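Local atomic coordinates of dihydropteroate synthase (Anaplasma phagocytophilum, PDB entry 6UCZ), a protein that probably catalyses the condensation of 6-hydroxymethyl-7,8-dihydropterin pyrophosphate with p-aminobenzoate to give dihydropteroate in folate synthesis, and binds pterin-6-yl-methyl-monophosphate. Residues A[157-162]-A[209-213]; A[262-267]-A[284-288]. All blocks are in the same frame, centred on the assembly; numbering follows the deposited sequence. Where two conformers were deposited one is given.

Contact 1: residues A[157-162]-A[209-213]; sequences MHHFGL and GFGKL. With PMM (pterin-6-yl-methyl-monophosphate), chain C.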
loop_
_atom_site.group_PDB
_atom_site.type_symbol
_atom_site.label_atom_id
_atom_site.label_comp_id
_atom_site.label_asym_id
_atom_site.label_seq_id
_atom_site.Cartn_x
_atom_site.Cartn_y
_atom_site.Cartn_z
ATOM N N MET A 157 -6.011 -4.504 0.081
ATOM C CA MET A 157 -6.301 -3.386 -0.815
ATOM C C MET A 157 -7.463 -3.723 -1.745
ATOM O O MET A 157 -7.483 -4.805 -2.342
ATOM C CB MET A 157 -5.075 -3.053 -1.665
ATOM C CG MET A 157 -5.222 -1.737 -2.428
ATOM S SD MET A 157 -4.083 -1.650 -3.808
ATOM C CE MET A 157 -4.877 -2.790 -4.968
ATOM N N HIS A 158 -8.410 -2.790 -1.895
ATOM C CA HIS A 158 -9.539 -3.013 -2.796
ATOM C C HIS A 158 -9.119 -2.892 -4.259
ATOM O O HIS A 158 -8.364 -1.989 -4.631
ATOM C CB HIS A 158 -10.664 -2.012 -2.523
ATOM C CG HIS A 158 -11.852 -2.209 -3.417
ATOM N ND1 HIS A 158 -11.915 -1.701 -4.696
ATOM C CD2 HIS A 158 -12.993 -2.920 -3.238
ATOM C CE1 HIS A 158 -13.055 -2.066 -5.259
ATOM N NE2 HIS A 158 -13.732 -2.797 -4.391
ATOM N N HIS A 159 -9.651 -3.781 -5.104
ATOM C CA HIS A 159 -9.470 -3.685 -6.550
ATOM C C HIS A 159 -10.636 -4.339 -7.290
ATOM O O HIS A 159 -11.439 -5.070 -6.706
ATOM C CB HIS A 159 -8.131 -4.304 -6.970
ATOM C CG HIS A 159 -8.011 -5.753 -6.614
ATOM N ND1 HIS A 159 -8.584 -6.753 -7.368
ATOM C CD2 HIS A 159 -7.422 -6.365 -5.560
ATOM C CE1 HIS A 159 -8.331 -7.926 -6.809
ATOM N NE2 HIS A 159 -7.620 -7.719 -5.714
ATOM N N PHE A 160 -10.767 -3.998 -8.573
ATOM C CA PHE A 160 -11.705 -4.628 -9.511
ATOM C C PHE A 160 -11.008 -5.664 -10.383
ATOM O O PHE A 160 -11.252 -5.757 -11.592
ATOM C CB PHE A 160 -12.362 -3.548 -10.373
ATOM C CG PHE A 160 -13.268 -2.628 -9.609
ATOM C CD1 PHE A 160 -14.543 -3.019 -9.258
ATOM C CD2 PHE A 160 -12.791 -1.409 -9.135
ATOM C CE1 PHE A 160 -15.369 -2.183 -8.542
ATOM C CE2 PHE A 160 -13.606 -0.563 -8.404
ATOM C CZ PHE A 160 -14.898 -0.944 -8.103
ATOM N N GLY A 161 -10.120 -6.443 -9.791
ATOM C CA GLY A 161 -9.337 -7.447 -10.475
ATOM C C GLY A 161 -7.949 -6.933 -10.826
ATOM O O GLY A 161 -7.741 -5.747 -11.107
ATOM N N LEU A 162 -6.980 -7.844 -10.810
ATOM C CA LEU A 162 -5.613 -7.540 -11.166
ATOM C C LEU A 162 -5.160 -8.441 -12.307
ATOM O O LEU A 162 -5.401 -9.654 -12.272
ATOM C CB LEU A 162 -4.672 -7.707 -9.982
ATOM C CG LEU A 162 -4.965 -6.904 -8.724
ATOM C CD1 LEU A 162 -4.011 -7.332 -7.595
ATOM C CD2 LEU A 162 -4.867 -5.371 -8.953
ATOM N N GLY A 209 -7.195 4.392 -7.763
ATOM C CA GLY A 209 -6.774 4.093 -9.115
ATOM C C GLY A 209 -7.076 2.684 -9.616
ATOM O O GLY A 209 -7.019 2.460 -10.827
ATOM N N PHE A 210 -7.313 1.707 -8.737
ATOM C CA PHE A 210 -7.539 0.323 -9.185
ATOM C C PHE A 210 -8.989 0.176 -9.638
ATOM O O PHE A 210 -9.908 -0.012 -8.839
ATOM C CB PHE A 210 -7.171 -0.676 -8.091
ATOM C CG PHE A 210 -5.684 -0.833 -7.909
ATOM C CD1 PHE A 210 -4.992 -1.837 -8.584
ATOM C CD2 PHE A 210 -4.969 0.039 -7.090
ATOM C CE1 PHE A 210 -3.614 -1.976 -8.435
ATOM C CE2 PHE A 210 -3.591 -0.088 -6.943
ATOM C CZ PHE A 210 -2.912 -1.100 -7.611
ATOM N N GLY A 211 -9.202 0.325 -10.939
ATOM C CA GLY A 211 -10.546 0.362 -11.482
ATOM C C GLY A 211 -11.346 1.576 -11.075
ATOM O O GLY A 211 -12.577 1.553 -11.149
ATOM N N LYS A 212 -10.675 2.661 -10.688
ATOM C CA LYS A 212 -11.328 3.849 -10.157
ATOM C C LYS A 212 -10.807 5.038 -10.949
ATOM O O LYS A 212 -9.638 5.415 -10.812
ATOM C CB LYS A 212 -11.017 4.000 -8.669
ATOM C CG LYS A 212 -11.445 2.788 -7.849
ATOM C CD LYS A 212 -11.026 2.912 -6.401
ATOM C CE LYS A 212 -11.364 1.639 -5.632
ATOM N NZ LYS A 212 -10.446 0.516 -5.970
ATOM N N LEU A 213 -11.684 5.646 -11.741
ATOM C CA LEU A 213 -11.316 6.801 -12.528
ATOM C C LEU A 213 -10.948 7.957 -11.602
ATOM O O LEU A 213 -11.324 7.963 -10.425
ATOM C CB LEU A 213 -12.447 7.173 -13.480
ATOM C CG LEU A 213 -12.635 6.153 -14.598
ATOM C CD1 LEU A 213 -13.860 6.486 -15.423
ATOM C CD2 LEU A 213 -11.389 6.087 -15.470
HETATM N N5 PMM C . -0.630 0.814 -5.357
HETATM C C6 PMM C . 0.257 0.133 -6.091
HETATM C C7 PMM C . 0.890 -0.988 -5.586
HETATM N N8 PMM C . 0.672 -1.488 -4.365
HETATM N N1 PMM C . -0.423 -1.306 -2.371
HETATM C C2 PMM C . -1.302 -0.683 -1.596
HETATM N N2 PMM C . -1.561 -1.156 -0.372
HETATM N N3 PMM C . -1.987 0.434 -1.991
HETATM C C4 PMM C . -1.871 1.040 -3.221
HETATM O O4 PMM C . -2.543 2.029 -3.512
HETATM C C4A PMM C . -0.902 0.375 -4.118
HETATM C C8A PMM C . -0.216 -0.799 -3.638
HETATM C C9 PMM C . 0.467 0.630 -7.499
HETATM O O10 PMM C . 1.188 1.880 -7.459
HETATM P PA PMM C . 2.730 2.007 -7.930
HETATM O O1P PMM C . 3.001 3.521 -7.931
HETATM O O2P PMM C . 2.808 1.541 -9.378
HETATM O O3P PMM C . 3.617 1.238 -7.008
#
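Met157 and Phe210 carry the apolar half of this contact. The thioether of Met157 bends at chi3 (74°), which swings the methyl CE over the centre of the Phe210 ring in a CH-pi contact, 3.4 Å from CE to the centroid. SD sits obliquely to the same ring, a Met-aromatic contact, and also touches the pterin, with Met157 SD 3.5 Å from PMM N3. Phe210 meets the ligand with its edge, CE2 lying 3.5 Å from PMM N5 near the ring plane. Leu162 adds one methyl, CD2 at 3.6 Å from Phe210 CD1.

The polar half centres on the ammonium of Lys212. Its NZ donates to His158 ND1 (2.9 Å) close to the imidazole plane, and to Phe210 O (3.0 Å) in its own loop; Gly207 O is a further acceptor. Three hydrogen bonds, with a weak fourth to Pro206 O, hold the buried ammonium, and the donation to ND1 suggests that His158 carries its proton on NE2.

Phe160 turns a ring edge to the other loop, CD2 being 3.2 Å from Phe210 O, while within its own loop His158 CE1 lies over one of its faces, offset toward the rim.

The segments lie at the C-terminal ends of strands 153-157 and 202-205, neighbours in the parallel barrel sheet, Met157 ending its strand. Such C-terminal loops line the pterin pocket, characteristic of the TIM-barrel dihydropteroate synthases.

Contact 2: residues A[262-267]-A[284-288]; sequences STFLAQ and SIKIA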
loop_
_atom_site.group_PDB
_atom_site.type_symbol
_atom_site.label_atom_id
_atom_site.label_comp_id
_atom_site.label_asym_id
_atom_site.label_seq_id
_atom_site.Cartn_x
_atom_site.Cartn_y
_atom_site.Cartn_z
ATOM N N SER A 262 -1.129 14.440 0.629
ATOM C CA SER A 262 -0.604 13.785 1.825
ATOM C C SER A 262 -0.924 14.586 3.086
ATOM O O SER A 262 -1.292 14.009 4.117
ATOM C CB SER A 262 0.907 13.594 1.702
ATOM O OG SER A 262 1.219 12.648 0.706
ATOM N N THR A 263 -0.791 15.916 3.021
ATOM C CA THR A 263 -1.105 16.747 4.182
ATOM C C THR A 263 -2.552 16.561 4.610
ATOM O O THR A 263 -2.839 16.375 5.799
ATOM C CB THR A 263 -0.843 18.224 3.878
ATOM O OG1 THR A 263 0.515 18.407 3.469
ATOM C CG2 THR A 263 -1.101 19.062 5.127
ATOM N N PHE A 264 -3.477 16.586 3.644
ATOM C CA PHE A 264 -4.893 16.395 3.950
ATOM C C PHE A 264 -5.141 15.017 4.558
ATOM O O PHE A 264 -5.864 14.877 5.554
ATOM C CB PHE A 264 -5.724 16.554 2.679
ATOM C CG PHE A 264 -7.141 16.082 2.821
ATOM C CD1 PHE A 264 -8.121 16.955 3.293
ATOM C CD2 PHE A 264 -7.504 14.785 2.486
ATOM C CE1 PHE A 264 -9.440 16.537 3.436
ATOM C CE2 PHE A 264 -8.825 14.356 2.622
ATOM C CZ PHE A 264 -9.788 15.229 3.098
ATOM N N LEU A 265 -4.584 13.980 3.940
ATOM C CA LEU A 265 -4.783 12.623 4.443
ATOM C C LEU A 265 -4.225 12.473 5.857
ATOM O O LEU A 265 -4.854 11.853 6.720
ATOM C CB LEU A 265 -4.127 11.623 3.497
ATOM C CG LEU A 265 -4.725 11.525 2.098
ATOM C CD1 LEU A 265 -3.858 10.596 1.265
ATOM C CD2 LEU A 265 -6.163 11.021 2.165
ATOM N N ALA A 266 -3.057 13.062 6.121
ATOM C CA ALA A 266 -2.516 13.024 7.480
ATOM C C ALA A 266 -3.453 13.720 8.465
ATOM O O ALA A 266 -3.659 13.235 9.584
ATOM C CB ALA A 266 -1.120 13.658 7.512
ATOM N N GLN A 267 -4.072 14.836 8.048
ATOM C CA GLN A 267 -5.024 15.519 8.917
ATOM C C GLN A 267 -6.248 14.664 9.233
ATOM O O GLN A 267 -6.847 14.822 10.304
ATOM C CB GLN A 267 -5.453 16.839 8.279
ATOM C CG GLN A 267 -4.343 17.849 8.234
ATOM C CD GLN A 267 -4.795 19.170 7.669
ATOM O OE1 GLN A 267 -4.799 19.384 6.454
ATOM N NE2 GLN A 267 -5.189 20.069 8.553
ATOM N N SER A 284 4.823 16.905 4.770
ATOM C CA SER A 284 3.367 16.977 4.801
ATOM C C SER A 284 2.822 16.581 6.170
ATOM O O SER A 284 1.846 17.175 6.644
ATOM C CB SER A 284 2.755 16.103 3.697
ATOM O OG SER A 284 2.630 14.757 4.104
ATOM N N ILE A 285 3.444 15.601 6.828
ATOM C CA ILE A 285 2.928 15.144 8.113
ATOM C C ILE A 285 3.245 16.151 9.202
ATOM O O ILE A 285 2.424 16.401 10.091
ATOM C CB ILE A 285 3.478 13.742 8.446
ATOM C CG1 ILE A 285 2.888 12.692 7.489
ATOM C CG2 ILE A 285 3.178 13.373 9.881
ATOM C CD1 ILE A 285 3.669 11.364 7.510
ATOM N N LYS A 286 4.439 16.743 9.156
ATOM C CA LYS A 286 4.785 17.787 10.113
ATOM C C LYS A 286 3.840 18.977 10.004
ATOM O O LYS A 286 3.478 19.586 11.018
ATOM C CB LYS A 286 6.235 18.222 9.908
ATOM C CG LYS A 286 7.255 17.198 10.458
ATOM C CD LYS A 286 8.657 17.426 9.913
ATOM C CE LYS A 286 9.571 16.247 10.238
ATOM N NZ LYS A 286 9.507 15.905 11.683
ATOM N N ILE A 287 3.443 19.336 8.781
ATOM C CA ILE A 287 2.497 20.436 8.609
ATOM C C ILE A 287 1.145 20.056 9.189
ATOM O O ILE A 287 0.522 20.845 9.905
ATOM C CB ILE A 287 2.414 20.841 7.124
ATOM C CG1 ILE A 287 3.679 21.612 6.724
ATOM C CG2 ILE A 287 1.162 21.690 6.834
ATOM C CD1 ILE A 287 3.679 22.023 5.258
ATOM N N ALA A 288 0.680 18.828 8.913
ATOM C CA ALA A 288 -0.568 18.364 9.511
ATOM C C ALA A 288 -0.509 18.432 11.030
ATOM O O ALA A 288 -1.486 18.832 11.678
ATOM C CB ALA A 288 -0.878 16.931 9.056
#
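Two outer helices of the TIM barrel, 255-267 and 278-290, pack side by side here through small residues, Ala266 and Ala288 facing each other with Ser262 and Ser284. The segments cross at -48° with their axes 8.1 Å apart at closest approach, a spacing that suits side chains of this size. Ala266 CB meets Ala288 CB at 3.6 Å and reaches Ile285 CG1 at 4.1 Å. Ala288 CB also touches Gln267 CG at 3.7 Å, and this methyl rests in the notch formed by Ala266, Gln267 and the carbonyl O of Thr263.

No hydrogen bond joins the segments, and the hydroxyls of Ser262 and Thr263 are satisfied within their own helix or by a neighbouring loop. Ser262 OG bonds to His238 NE2 and to Thr258 O, and Thr263 OG1 to Ala259 O. Ser284 has two conformers; in the one described here its OG bonds to Thr281 O. With chi1 at -57°, Thr263 sets CG2 anti to its backbone N and lets this methyl meet Ile287 CG2 at 3.9 Å, whereas OG1 of the same threonine abuts Ser284 CB at 3.2 Å.

How the contacts relate
From the N terminus, the chain first reaches contact 1, where the loop after strand 153-157 meets the loop after strand 202-205; the intervening 46 residues, with helix 174-194 and strand 202-205, make up the loop that contact 1 closes. Contact 2 opens only later and closes a shorter loop of 16 residues around strand 272-275, joining helix 255-267 to helix 278-290. The contacts are therefore in series, neither nested nor crossed. The centres of contact 1 and contact 2 lie about 25 Å apart, and the two do not touch. Contact 1 ties strand-end loops at the pterin pocket, whereas contact 2 joins the last two helices of the barrel's outer layer.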